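Local structure of Oxidored_FMN domain-containing protein ([Pseudomonas] geniculata N1, 6L6J) at residues L392-G397 / V479-K484; S269-E274 / P434-W439; V490-D495 / E528-M533; S387-L392 / E473-I478; R48-W53 / K94-L99. The protein probably oxidises the amine 6-hydroxypseudooxynicotine, using FMN and a [4Fe-4S] cluster, and also carries a bound ADP. All coordinates share one frame; numbering follows the deposited sequence.

Contact 1. Residues L392-G397 / V479-K484. With ADP (adenosine-5'-diphosphate), chain D.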
# COMPACT_ATOMS: atom_id res chain seq x y z
N LEU A 392 0.49 32.27 2.90
CA LEU A 392 1.22 32.12 1.61
C LEU A 392 1.98 30.79 1.64
O LEU A 392 2.84 30.61 2.53
CB LEU A 392 2.17 33.29 1.39
CG LEU A 392 2.95 33.29 0.07
CD1 LEU A 392 2.04 33.08 -1.13
CD2 LEU A 392 3.73 34.59 -0.11
N VAL A 393 1.66 29.89 0.71
CA VAL A 393 2.37 28.60 0.51
C VAL A 393 3.29 28.75 -0.70
O VAL A 393 2.80 29.04 -1.81
CB VAL A 393 1.38 27.43 0.36
CG1 VAL A 393 2.08 26.13 0.01
CG2 VAL A 393 0.53 27.25 1.61
N ILE A 394 4.58 28.53 -0.49
CA ILE A 394 5.62 28.68 -1.55
C ILE A 394 6.09 27.28 -1.97
O ILE A 394 6.88 26.66 -1.23
CB ILE A 394 6.76 29.58 -1.04
CG1 ILE A 394 6.20 30.71 -0.16
CG2 ILE A 394 7.57 30.10 -2.21
CD1 ILE A 394 7.17 31.81 0.14
N GLY A 395 5.58 26.79 -3.10
CA GLY A 395 5.88 25.44 -3.61
C GLY A 395 4.63 24.70 -4.08
O GLY A 395 3.68 24.55 -3.28
N GLY A 396 4.64 24.22 -5.31
CA GLY A 396 3.49 23.54 -5.94
C GLY A 396 3.64 22.03 -5.95
O GLY A 396 2.90 21.39 -6.70
N GLY A 397 4.55 21.48 -5.14
CA GLY A 397 4.71 20.03 -4.96
C GLY A 397 3.61 19.45 -4.07
O GLY A 397 2.71 20.18 -3.62
N VAL A 479 6.98 27.35 3.67
CA VAL A 479 7.97 27.15 2.57
C VAL A 479 7.99 25.65 2.26
O VAL A 479 8.31 24.88 3.19
CB VAL A 479 9.39 27.67 2.90
CG1 VAL A 479 10.30 27.56 1.70
CG2 VAL A 479 9.40 29.10 3.43
N ALA A 480 7.71 25.29 1.00
CA ALA A 480 7.63 23.90 0.52
C ALA A 480 8.42 23.74 -0.79
O ALA A 480 7.93 23.03 -1.70
CB ALA A 480 6.18 23.54 0.36
N THR A 481 9.64 24.27 -0.83
CA THR A 481 10.45 24.49 -2.06
C THR A 481 11.17 23.22 -2.54
O THR A 481 11.97 23.32 -3.50
CB THR A 481 11.40 25.67 -1.82
OG1 THR A 481 12.16 25.41 -0.64
CG2 THR A 481 10.65 26.97 -1.63
N GLY A 482 10.86 22.06 -1.95
CA GLY A 482 11.31 20.75 -2.47
C GLY A 482 12.82 20.56 -2.43
O GLY A 482 13.50 21.25 -1.64
N ALA A 483 13.34 19.63 -3.24
CA ALA A 483 14.76 19.22 -3.23
C ALA A 483 15.23 18.94 -4.66
O ALA A 483 14.45 19.13 -5.59
CB ALA A 483 14.93 18.02 -2.34
N LYS A 484 16.48 18.51 -4.81
CA LYS A 484 17.15 18.16 -6.08
C LYS A 484 18.02 16.91 -5.87
O LYS A 484 18.60 16.75 -4.79
CB LYS A 484 18.02 19.32 -6.58
CG LYS A 484 17.29 20.40 -7.38
CD LYS A 484 18.22 21.39 -8.06
CE LYS A 484 19.25 20.72 -8.96
NZ LYS A 484 19.97 21.70 -9.80
PB ADP D . 7.79 18.52 -2.01
O1B ADP D . 6.43 19.13 -2.27
O2B ADP D . 7.80 17.00 -2.09
O3B ADP D . 8.42 19.05 -0.75
PA ADP D . 8.59 19.41 -4.69
O1A ADP D . 7.52 18.53 -5.22
O2A ADP D . 9.94 19.35 -5.29
O3A ADP D . 8.78 19.05 -3.15
O5' ADP D . 8.05 20.93 -4.63
C5' ADP D . 8.93 22.07 -4.82
C4' ADP D . 8.28 23.04 -5.77
O4' ADP D . 8.54 24.39 -5.30
C3' ADP D . 8.83 23.01 -7.21
O3' ADP D . 7.84 23.30 -8.20
C2' ADP D . 9.89 24.11 -7.16
O2' ADP D . 10.34 24.59 -8.41
C1' ADP D . 9.09 25.14 -6.36
N9 ADP D . 9.88 26.26 -5.85
C8 ADP D . 11.17 26.25 -5.37
N7 ADP D . 11.60 27.43 -5.01
C5 ADP D . 10.54 28.29 -5.31
C6 ADP D . 10.36 29.69 -5.16
N6 ADP D . 11.27 30.50 -4.65
N1 ADP D . 9.17 30.22 -5.55
C2 ADP D . 8.24 29.40 -6.04
N3 ADP D . 8.29 28.08 -6.21
C4 ADP D . 9.47 27.58 -5.82
O HOH W 1 5.64 21.76 -2.23

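Contact 2. Residues S269-E274 / P434-W439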
# COMPACT_ATOMS: atom_id res chain seq x y z
N SER A 269 1.12 -3.21 -7.35
CA SER A 269 1.55 -1.79 -7.50
C SER A 269 1.12 -1.25 -8.86
O SER A 269 1.12 -2.03 -9.81
CB SER A 269 3.03 -1.67 -7.34
OG SER A 269 3.51 -0.55 -8.05
N SER A 270 0.80 0.05 -8.95
CA SER A 270 0.36 0.74 -10.20
C SER A 270 1.48 0.74 -11.26
O SER A 270 1.14 0.88 -12.46
CB SER A 270 -0.15 2.14 -9.94
OG SER A 270 0.92 3.05 -9.69
N ARG A 271 2.75 0.58 -10.85
CA ARG A 271 3.90 0.39 -11.79
C ARG A 271 3.71 -0.86 -12.71
O ARG A 271 4.38 -0.96 -13.75
CB ARG A 271 5.23 0.30 -11.02
CG ARG A 271 5.79 1.65 -10.58
CD ARG A 271 7.28 1.69 -10.49
NE ARG A 271 7.79 1.04 -9.29
CZ ARG A 271 9.08 0.86 -9.00
NH1 ARG A 271 10.04 1.24 -9.84
NH2 ARG A 271 9.41 0.30 -7.85
N PHE A 272 2.86 -1.82 -12.34
CA PHE A 272 2.82 -3.14 -13.01
C PHE A 272 1.39 -3.64 -13.22
O PHE A 272 1.22 -4.52 -14.08
CB PHE A 272 3.69 -4.11 -12.22
CG PHE A 272 5.14 -3.71 -12.15
CD1 PHE A 272 5.95 -3.76 -13.28
CD2 PHE A 272 5.70 -3.27 -10.95
CE1 PHE A 272 7.28 -3.40 -13.22
CE2 PHE A 272 7.04 -2.90 -10.89
CZ PHE A 272 7.83 -2.97 -12.02
N PHE A 273 0.39 -3.14 -12.48
CA PHE A 273 -1.02 -3.55 -12.65
C PHE A 273 -1.88 -2.31 -12.88
O PHE A 273 -1.39 -1.26 -12.53
CB PHE A 273 -1.43 -4.41 -11.45
CG PHE A 273 -0.54 -5.61 -11.21
CD1 PHE A 273 0.69 -5.46 -10.60
CD2 PHE A 273 -0.95 -6.89 -11.58
CE1 PHE A 273 1.51 -6.56 -10.37
CE2 PHE A 273 -0.13 -7.99 -11.36
CZ PHE A 273 1.10 -7.83 -10.75
N GLU A 274 -3.06 -2.44 -13.50
CA GLU A 274 -4.15 -1.40 -13.46
C GLU A 274 -5.43 -2.04 -12.93
O GLU A 274 -5.39 -3.23 -12.54
CB GLU A 274 -4.33 -0.72 -14.84
CG GLU A 274 -5.00 0.70 -14.80
CD GLU A 274 -4.36 1.85 -14.00
OE1 GLU A 274 -3.37 1.62 -13.28
OE2 GLU A 274 -4.85 2.96 -14.09
N PRO A 434 8.54 6.33 -17.00
CA PRO A 434 7.82 5.08 -17.22
C PRO A 434 7.33 4.45 -15.90
O PRO A 434 8.08 4.33 -14.95
CB PRO A 434 8.85 4.16 -17.90
CG PRO A 434 9.85 5.11 -18.49
CD PRO A 434 9.92 6.26 -17.51
N ARG A 435 6.04 4.11 -15.92
CA ARG A 435 5.20 3.35 -14.95
C ARG A 435 4.96 4.14 -13.67
O ARG A 435 4.37 3.55 -12.76
CB ARG A 435 5.62 1.88 -14.82
CG ARG A 435 6.97 1.55 -14.24
CD ARG A 435 7.63 0.38 -14.98
NE ARG A 435 6.69 -0.68 -15.28
CZ ARG A 435 6.87 -1.67 -16.14
NH1 ARG A 435 8.00 -1.80 -16.79
NH2 ARG A 435 5.92 -2.58 -16.32
N LEU A 436 5.16 5.46 -13.70
CA LEU A 436 4.90 6.35 -12.55
C LEU A 436 3.71 7.26 -12.85
O LEU A 436 3.55 8.26 -12.15
CB LEU A 436 6.14 7.20 -12.27
CG LEU A 436 7.30 6.52 -11.55
CD1 LEU A 436 8.19 7.57 -10.92
CD2 LEU A 436 6.82 5.52 -10.50
N SER A 437 2.89 6.92 -13.82
CA SER A 437 1.79 7.78 -14.34
C SER A 437 0.73 8.01 -13.27
O SER A 437 0.37 9.20 -13.07
CB SER A 437 1.18 7.19 -15.58
OG SER A 437 0.32 8.13 -16.15
N ALA A 438 0.21 6.94 -12.65
CA ALA A 438 -0.84 7.00 -11.59
C ALA A 438 -0.45 7.94 -10.44
O ALA A 438 -1.35 8.45 -9.79
CB ALA A 438 -1.09 5.62 -11.05
N TRP A 439 0.84 8.18 -10.17
CA TRP A 439 1.27 9.02 -9.01
C TRP A 439 0.88 10.49 -9.25
O TRP A 439 0.96 11.27 -8.29
CB TRP A 439 2.76 8.84 -8.68
CG TRP A 439 3.14 7.42 -8.32
CD1 TRP A 439 2.46 6.26 -8.59
CD2 TRP A 439 4.34 7.02 -7.65
NE1 TRP A 439 3.14 5.17 -8.13
CE2 TRP A 439 4.31 5.61 -7.56
CE3 TRP A 439 5.44 7.71 -7.15
CZ2 TRP A 439 5.35 4.89 -6.99
CZ3 TRP A 439 6.47 7.00 -6.59
CH2 TRP A 439 6.42 5.60 -6.51
O HOH W 2 3.69 2.31 -7.71
O HOH W 3 1.83 4.26 -11.96

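Contact 3. Residues V490-D495 / E528-M533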
# COMPACT_ATOMS: atom_id res chain seq x y z
N VAL A 490 27.51 11.08 -3.40
CA VAL A 490 27.44 11.13 -1.92
C VAL A 490 25.96 10.94 -1.53
O VAL A 490 25.07 11.31 -2.34
CB VAL A 490 28.06 12.46 -1.43
CG1 VAL A 490 27.74 12.82 0.02
CG2 VAL A 490 29.57 12.45 -1.64
N GLY A 491 25.69 10.38 -0.34
CA GLY A 491 24.34 10.42 0.24
C GLY A 491 24.01 9.24 1.11
O GLY A 491 23.10 9.39 1.96
N ARG A 492 24.66 8.08 0.88
CA ARG A 492 24.49 6.88 1.74
C ARG A 492 25.86 6.37 2.17
O ARG A 492 26.23 6.68 3.29
CB ARG A 492 23.68 5.78 1.05
CG ARG A 492 23.29 4.64 1.99
CD ARG A 492 22.41 3.60 1.32
NE ARG A 492 21.07 4.10 1.08
CZ ARG A 492 20.09 4.11 1.98
NH1 ARG A 492 20.29 3.66 3.21
NH2 ARG A 492 18.91 4.60 1.65
N ASN A 493 26.57 5.61 1.32
CA ASN A 493 27.81 4.88 1.68
C ASN A 493 29.06 5.65 1.25
O ASN A 493 30.15 5.22 1.60
CB ASN A 493 27.80 3.47 1.09
CG ASN A 493 26.65 2.67 1.66
OD1 ASN A 493 26.45 2.69 2.87
ND2 ASN A 493 25.88 2.02 0.80
N HIS A 494 28.89 6.74 0.49
CA HIS A 494 29.97 7.70 0.16
C HIS A 494 29.69 9.00 0.91
O HIS A 494 28.59 9.61 0.66
CB HIS A 494 30.05 7.97 -1.35
CG HIS A 494 30.19 6.76 -2.21
ND1 HIS A 494 31.40 6.35 -2.74
CD2 HIS A 494 29.27 5.90 -2.68
CE1 HIS A 494 31.21 5.28 -3.47
NE2 HIS A 494 29.92 4.99 -3.46
N ASP A 495 30.63 9.40 1.78
CA ASP A 495 30.69 10.73 2.43
C ASP A 495 31.48 11.67 1.51
O ASP A 495 31.31 12.89 1.62
CB ASP A 495 31.29 10.61 3.84
CG ASP A 495 32.72 10.10 3.90
OD1 ASP A 495 33.13 9.33 3.02
OD2 ASP A 495 33.43 10.48 4.82
N GLU A 528 22.17 4.07 -4.88
CA GLU A 528 22.41 4.25 -3.42
C GLU A 528 21.17 4.88 -2.76
O GLU A 528 21.30 5.37 -1.61
CB GLU A 528 23.63 5.15 -3.21
CG GLU A 528 24.95 4.43 -3.34
CD GLU A 528 25.52 3.95 -2.02
OE1 GLU A 528 25.85 4.80 -1.19
OE2 GLU A 528 25.61 2.72 -1.84
N ASP A 529 20.03 4.92 -3.46
CA ASP A 529 18.75 5.45 -2.94
C ASP A 529 17.90 4.28 -2.45
O ASP A 529 17.26 4.45 -1.41
CB ASP A 529 17.99 6.23 -4.01
CG ASP A 529 16.55 6.51 -3.63
OD1 ASP A 529 16.32 7.48 -2.91
OD2 ASP A 529 15.69 5.72 -4.05
N TYR A 530 17.88 3.17 -3.19
CA TYR A 530 17.32 1.85 -2.78
C TYR A 530 15.79 1.79 -2.99
O TYR A 530 15.14 0.79 -2.54
CB TYR A 530 17.65 1.54 -1.30
CG TYR A 530 19.10 1.24 -0.99
CD1 TYR A 530 20.10 1.32 -1.95
CD2 TYR A 530 19.48 0.88 0.30
CE1 TYR A 530 21.42 1.03 -1.65
CE2 TYR A 530 20.80 0.62 0.62
CZ TYR A 530 21.78 0.69 -0.36
OH TYR A 530 23.05 0.36 -0.02
N TYR A 531 15.20 2.79 -3.65
CA TYR A 531 13.73 2.76 -3.96
C TYR A 531 13.52 2.73 -5.48
O TYR A 531 14.26 2.02 -6.16
CB TYR A 531 13.10 3.88 -3.13
CG TYR A 531 11.60 3.88 -3.07
CD1 TYR A 531 10.85 2.78 -3.46
CD2 TYR A 531 10.90 5.00 -2.66
CE1 TYR A 531 9.46 2.81 -3.46
CE2 TYR A 531 9.52 5.03 -2.61
CZ TYR A 531 8.78 3.93 -3.02
OH TYR A 531 7.41 3.95 -2.99
N TYR A 532 12.59 3.50 -6.04
CA TYR A 532 12.13 3.36 -7.45
C TYR A 532 12.93 4.23 -8.43
O TYR A 532 12.93 3.91 -9.62
CB TYR A 532 10.66 3.78 -7.53
CG TYR A 532 10.42 5.23 -7.16
CD1 TYR A 532 10.18 5.59 -5.85
CD2 TYR A 532 10.42 6.23 -8.12
CE1 TYR A 532 9.91 6.90 -5.49
CE2 TYR A 532 10.17 7.54 -7.78
CZ TYR A 532 9.92 7.89 -6.46
OH TYR A 532 9.67 9.19 -6.14
N MET A 533 13.55 5.32 -7.99
CA MET A 533 14.07 6.35 -8.93
C MET A 533 15.13 5.76 -9.87
O MET A 533 15.14 6.13 -11.05
CB MET A 533 14.68 7.54 -8.20
CG MET A 533 15.22 8.62 -9.14
SD MET A 533 14.05 9.15 -10.43
CE MET A 533 13.15 10.44 -9.56
O HOH W 4 26.58 7.35 -1.42
O HOH W 5 24.24 0.30 2.74

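Contact 4. Residues S387-L392 / E473-I478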
# COMPACT_ATOMS: atom_id res chain seq x y z
N SER A 387 -10.94 33.05 10.72
CA SER A 387 -11.13 32.75 9.28
C SER A 387 -10.48 33.80 8.35
O SER A 387 -10.21 33.46 7.17
CB SER A 387 -12.61 32.62 9.00
OG SER A 387 -12.89 32.89 7.64
N ASP A 388 -10.27 35.03 8.82
CA ASP A 388 -9.75 36.17 8.00
C ASP A 388 -8.23 36.08 7.87
O ASP A 388 -7.67 36.86 7.09
CB ASP A 388 -10.15 37.53 8.58
CG ASP A 388 -11.63 37.85 8.43
OD1 ASP A 388 -12.20 37.53 7.35
OD2 ASP A 388 -12.21 38.40 9.41
N ALA A 389 -7.58 35.18 8.62
CA ALA A 389 -6.11 34.98 8.57
C ALA A 389 -5.70 34.47 7.19
O ALA A 389 -6.42 33.60 6.64
CB ALA A 389 -5.66 34.02 9.65
N SER A 390 -4.59 34.98 6.65
CA SER A 390 -4.07 34.64 5.30
C SER A 390 -2.74 33.87 5.44
O SER A 390 -1.91 34.24 6.31
CB SER A 390 -3.95 35.88 4.42
OG SER A 390 -2.65 36.44 4.48
N ILE A 391 -2.57 32.85 4.59
CA ILE A 391 -1.35 31.98 4.51
C ILE A 391 -0.81 31.98 3.06
O ILE A 391 -1.57 31.70 2.12
CB ILE A 391 -1.66 30.55 5.00
CG1 ILE A 391 -2.14 30.53 6.46
CG2 ILE A 391 -0.45 29.64 4.80
CD1 ILE A 391 -3.64 30.49 6.63
N LEU A 392 0.49 32.27 2.90
CA LEU A 392 1.22 32.12 1.61
C LEU A 392 1.98 30.79 1.64
O LEU A 392 2.84 30.61 2.53
CB LEU A 392 2.17 33.29 1.39
CG LEU A 392 2.95 33.29 0.07
CD1 LEU A 392 2.04 33.08 -1.13
CD2 LEU A 392 3.73 34.59 -0.11
N GLU A 473 2.76 40.34 2.87
CA GLU A 473 2.34 40.50 4.29
C GLU A 473 1.27 39.45 4.66
O GLU A 473 0.25 39.82 5.26
CB GLU A 473 1.86 41.93 4.53
CG GLU A 473 2.97 42.88 5.00
CD GLU A 473 2.87 44.30 4.46
OE1 GLU A 473 1.73 44.80 4.26
OE2 GLU A 473 3.94 44.92 4.24
N ALA A 474 1.50 38.18 4.34
CA ALA A 474 0.70 37.04 4.88
C ALA A 474 0.88 36.99 6.40
O ALA A 474 1.92 37.48 6.90
CB ALA A 474 1.11 35.74 4.24
N ASP A 475 -0.09 36.40 7.11
CA ASP A 475 -0.04 36.19 8.58
C ASP A 475 0.91 35.04 8.90
O ASP A 475 1.45 35.00 10.01
CB ASP A 475 -1.44 35.92 9.15
CG ASP A 475 -2.30 37.16 9.21
OD1 ASP A 475 -1.91 38.09 9.92
OD2 ASP A 475 -3.35 37.19 8.52
N HIS A 476 1.11 34.14 7.94
CA HIS A 476 1.90 32.90 8.10
C HIS A 476 2.43 32.45 6.74
O HIS A 476 1.62 32.37 5.81
CB HIS A 476 1.04 31.81 8.77
CG HIS A 476 1.79 30.56 9.07
ND1 HIS A 476 2.86 30.53 9.93
CD2 HIS A 476 1.65 29.30 8.60
CE1 HIS A 476 3.33 29.30 9.99
NE2 HIS A 476 2.61 28.53 9.19
N VAL A 477 3.73 32.16 6.64
CA VAL A 477 4.37 31.64 5.39
C VAL A 477 4.74 30.17 5.62
O VAL A 477 5.47 29.91 6.61
CB VAL A 477 5.63 32.43 4.98
CG1 VAL A 477 6.26 31.85 3.72
CG2 VAL A 477 5.33 33.91 4.81
N ILE A 478 4.30 29.28 4.73
CA ILE A 478 4.79 27.87 4.68
C ILE A 478 5.72 27.77 3.47
O ILE A 478 5.27 28.13 2.36
CB ILE A 478 3.61 26.88 4.61
CG1 ILE A 478 2.80 26.90 5.91
CG2 ILE A 478 4.11 25.48 4.29
CD1 ILE A 478 1.45 26.25 5.82

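Contact 5. Residues R48-W53 / K94-L99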
# COMPACT_ATOMS: atom_id res chain seq x y z
N ARG A 48 -14.19 3.99 8.20
CA ARG A 48 -14.63 3.28 6.97
C ARG A 48 -16.12 2.89 7.09
O ARG A 48 -16.84 2.95 6.08
CB ARG A 48 -13.64 2.15 6.68
CG ARG A 48 -12.52 2.62 5.77
CD ARG A 48 -11.14 2.46 6.35
NE ARG A 48 -10.23 3.48 5.87
CZ ARG A 48 -9.50 4.26 6.66
NH1 ARG A 48 -9.58 4.15 7.97
NH2 ARG A 48 -8.65 5.14 6.13
N ALA A 49 -16.59 2.59 8.29
CA ALA A 49 -18.04 2.55 8.60
C ALA A 49 -18.65 3.96 8.40
O ALA A 49 -19.65 4.11 7.69
CB ALA A 49 -18.23 2.00 9.99
N GLU A 50 -18.04 4.99 8.98
CA GLU A 50 -18.48 6.41 8.85
C GLU A 50 -18.63 6.73 7.35
O GLU A 50 -19.64 7.31 7.00
CB GLU A 50 -17.48 7.32 9.57
CG GLU A 50 -18.09 8.45 10.37
CD GLU A 50 -17.12 9.10 11.35
OE1 GLU A 50 -16.76 8.43 12.39
OE2 GLU A 50 -16.72 10.28 11.11
N GLY A 51 -17.68 6.30 6.50
CA GLY A 51 -17.61 6.59 5.04
C GLY A 51 -18.62 5.83 4.19
O GLY A 51 -18.83 6.22 3.02
N GLY A 52 -19.22 4.76 4.71
CA GLY A 52 -20.43 4.14 4.12
C GLY A 52 -20.16 2.78 3.50
O GLY A 52 -21.05 2.28 2.72
N TRP A 53 -19.03 2.17 3.83
CA TRP A 53 -18.73 0.78 3.43
C TRP A 53 -19.74 -0.14 4.14
O TRP A 53 -19.93 0.04 5.33
CB TRP A 53 -17.25 0.44 3.71
CG TRP A 53 -16.32 1.26 2.86
CD1 TRP A 53 -15.86 2.52 3.12
CD2 TRP A 53 -15.79 0.90 1.56
NE1 TRP A 53 -15.07 2.95 2.08
CE2 TRP A 53 -14.99 1.97 1.12
CE3 TRP A 53 -15.87 -0.25 0.75
CZ2 TRP A 53 -14.31 1.95 -0.09
CZ3 TRP A 53 -15.20 -0.27 -0.45
CH2 TRP A 53 -14.45 0.82 -0.88
N LYS A 94 -20.53 -1.53 13.50
CA LYS A 94 -22.00 -1.77 13.42
C LYS A 94 -22.78 -0.48 13.70
O LYS A 94 -23.94 -0.42 13.29
CB LYS A 94 -22.41 -2.91 14.37
CG LYS A 94 -21.95 -4.29 13.95
CD LYS A 94 -22.61 -5.45 14.67
CE LYS A 94 -24.05 -5.70 14.27
NZ LYS A 94 -24.24 -5.91 12.81
N GLU A 95 -22.16 0.50 14.36
CA GLU A 95 -22.76 1.80 14.76
C GLU A 95 -23.33 2.51 13.54
O GLU A 95 -24.44 2.99 13.64
CB GLU A 95 -21.73 2.71 15.43
CG GLU A 95 -22.21 4.14 15.56
CD GLU A 95 -21.77 4.91 16.80
OE1 GLU A 95 -21.39 4.25 17.80
OE2 GLU A 95 -21.80 6.17 16.75
N HIS A 96 -22.60 2.60 12.44
CA HIS A 96 -23.09 3.26 11.19
C HIS A 96 -23.73 2.23 10.23
O HIS A 96 -23.94 2.57 9.07
CB HIS A 96 -21.98 4.04 10.52
CG HIS A 96 -21.21 4.94 11.43
ND1 HIS A 96 -21.58 6.24 11.65
CD2 HIS A 96 -20.04 4.77 12.08
CE1 HIS A 96 -20.70 6.83 12.45
NE2 HIS A 96 -19.74 5.95 12.72
N GLY A 97 -24.05 1.04 10.72
CA GLY A 97 -24.84 0.02 10.00
C GLY A 97 -24.05 -0.73 8.94
O GLY A 97 -24.68 -1.37 8.08
N ALA A 98 -22.72 -0.63 8.96
CA ALA A 98 -21.79 -1.57 8.30
C ALA A 98 -21.89 -2.92 9.02
O ALA A 98 -22.16 -2.93 10.23
CB ALA A 98 -20.38 -1.04 8.35
N LEU A 99 -21.68 -4.02 8.29
CA LEU A 99 -21.42 -5.34 8.92
C LEU A 99 -19.94 -5.37 9.35
O LEU A 99 -19.14 -4.51 8.92
CB LEU A 99 -21.70 -6.48 7.93
CG LEU A 99 -23.11 -6.59 7.37
CD1 LEU A 99 -23.31 -7.97 6.74
CD2 LEU A 99 -24.18 -6.36 8.44

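Contact 1. Residues L392-G397 / V479-K484
Ile394 and Thr481 cover the same face of the ADP adenine, one at each end of the ring system. Ile394 CG2 stands above the six-membered ring, 3.7 Å from ADP N1, and Thr481 CG2 lies over the five-membered ring, 3.5 Å from ADP N7. With OG1 between its own backbone N and carbonyl carbon (chi1 54°), Thr481 has CG2 anti to that carbonyl carbon; OG1 bonds to Glu622 O. Beneath them the strands part after a single link across the contact, Ala480 N to Ile394 O at 2.7 Å. Gly395 then passes so near Ala480 O that a CB would clash there. A side chain on Gly397 or Gly482 would run into the alpha-phosphate oxygens. Water 1 sits between Ala480 O and ADP O1B, 2.7 Å from each, with a weak bond from Gly397 N. Gly396 N bonds to Asp418. A glycine-rich turn between the first strand and its helix, here fitting a GxGxxG pattern, is the signature of Rossmann-type nucleotide binding.

Contact 2. Residues S269-E274 / P434-W439
The hydrogen bonds centre on Arg435, whose NE gives Arg271 O a nearly straight bond of 2.8 Å (168°), with the oxygen in the guanidinium plane; NH2 adds a weak one. Bends at chi2 and chi3 bring the guanidinium round to that carbonyl, and its NH1 pairs with Asp539. In van der Waals contact, Phe272 CE1 lies 3.3 Å above one guanidinium face, toward its rim, the planes inclined by 38°. An alanine in place of Arg435 would probably leave Arg271 O and Asp539 without this partner and uncover part of the Phe272 ring. Apolar contact comes from Leu436 CD2, 3.9 Å from Arg271 CD and also over the Trp439 ring. Among waters, water 3 joins Ser270 OG, Arg435 O and Ala438 N, and water 2 links Ser269 OG to Trp439 NE1. Ser270 OG also bonds to Ile345 O, and Arg271 forms a salt bridge with Glu566. This seam joins the FMN-binding TIM barrel to the Rossmann-like domain beside the iron-sulfur site, where Trp439 approaches cluster ligand Cys347.

Contact 3. Residues V490-D495 / E528-M533
Glu528 holds Asn493 with both carboxylate oxygens: OE1 takes Asn493 N at 2.7 Å, nearly along its C-O axis, and OE2 takes Asn493 ND2, also at 2.7 Å, on its syn side. The Glu528 backbone is used too, Arg492 NE reaching Glu528 O at 3.0 Å from well above the carbonyl plane. Arg492 bends at chi3, and the turn at chi4 (-83°) lays its guanidinium flat on the Tyr530 ring, centres 4.1 Å apart and planes at 10°, an off-centre cation-pi stack. Its NH2 makes a weak bond to Asp529 O. The two loops follow strands 483-485 and 522-527, both paired with strand 612-621 in a mixed sheet to which the OYE-like second alpha/beta domain contributes. Further out, water 4 ties Glu528 OE1 to the backbone N of Arg492 and of His494. Thr553 OG1 bonds to both Glu528 OE2 and Tyr530 OH, steadying both. Asp527 OD1 receives Asp529 N and Tyr530 N, and Asp529 OD2 accepts from Tyr531 N in an Asx turn.

Contact 4. Residues S387-L392 / E473-I478
Strands 390-392 and 476-478 run parallel, their axes 4.8 Å apart and 29° from aligned, with Leu392 using both its N and its O toward the same strand: N to His476 O at 3.1 Å, O from Ile478 N at 3.0 Å. At the start of the pairing Ser390 O accepts from Asp475 N at 2.9 Å and, weakly, from His476 N. The side chain of Asp475 does a carbonyl's work there: with CG beside its own backbone N (chi1 -74°), OD2 comes back to receive Ser390 N at 3.1 Å through its anti lone pair, in an almost straight bond (169°). Ala474 CB packs against Leu392 CB at 3.9 Å, and Phe472 of helix 466-472 touches Leu392. Ile391 CG2 meets Ile478 CD1 at 4.0 Å, where Leu407 of helix 398-410 packs on both isoleucines. His476 directs its ring nitrogens elsewhere, to Ser640 and Glu642, and stacks on Tyr667. In the three-layer Rossmann arrangement strand 390-394 is the central one and 476-479 its neighbour in the order 3-2-1-4-5. Chemically, Leu392 and Ser390 each satisfy N and O across this pair, the Asp475 carboxylate serving Ser390 N where pairing begins, and apolar side chains pack beside these bonds.

Contact 5. Residues R48-W53 / K94-L99
This is an apolar and CH-pi contact without hydrogen bonds across it, joining the C-terminal end of helix 38-51 to the loop between helix 83-94 and strand 99-105, at the end of the TIM barrel where the strands start. His96 carries most of it. Its ring lies flat over the helix backbone, with Glu50 CA 3.9 Å from the ring centroid and only 8° off the ring normal; Glu95 CG sits over the opposite face. Chi1 of -48° keeps His96 CG beside its own backbone N and lets the ring reach the helix. Glu50 CG approaches His96 CE1 at 3.7 Å, and Ala49 CB lies 3.9 Å from His96 CD2. Ala49 CB also meets Ala98 CB at 4.1 Å. An alanine in place of His96 would probably open a gap over Glu50 CA and CG and leave Ala49 CB with only Ala98 of this loop. Both segments turn sharply here. Gly52 closes the helix in a Schellman motif, with Trp53 N bonded to Arg48 O and Gly52 N weakly to Ala49 O, while Lys94 to Gly97 form a type I turn. Beyond the turns, Leu99 shares backbone bonds with Gly54 and Val56, at the start of neighbouring barrel strand 55-62. The Glu50 carboxylate makes long, weak ion pairs with Lys46 and Lys380; the contact itself rests on C-H and ring surfaces rather than charge.

In the fold
Contacts 1 and 4 are successive parts of one parallel sheet: they share Leu392, their centres lie 16 Å apart, and a probable hydrogen bond from Ile394 N to Ile478 O (3.0 Å) carries the pairing from one to the other, up to the ADP site. Contact 2 stands about 25 Å from contact 1, centre to centre, between the domains, with the Trp439 side chain about 7 Å from the iron-sulfur cluster. It touches contact 3 through Tyr532, whose ring meets Trp439 edge-to-face and packs against Leu436. Contact 5 is remote, its centre about 44 Å from that of contact 3, but its Trp53 side chain comes to about 8 Å from FMN.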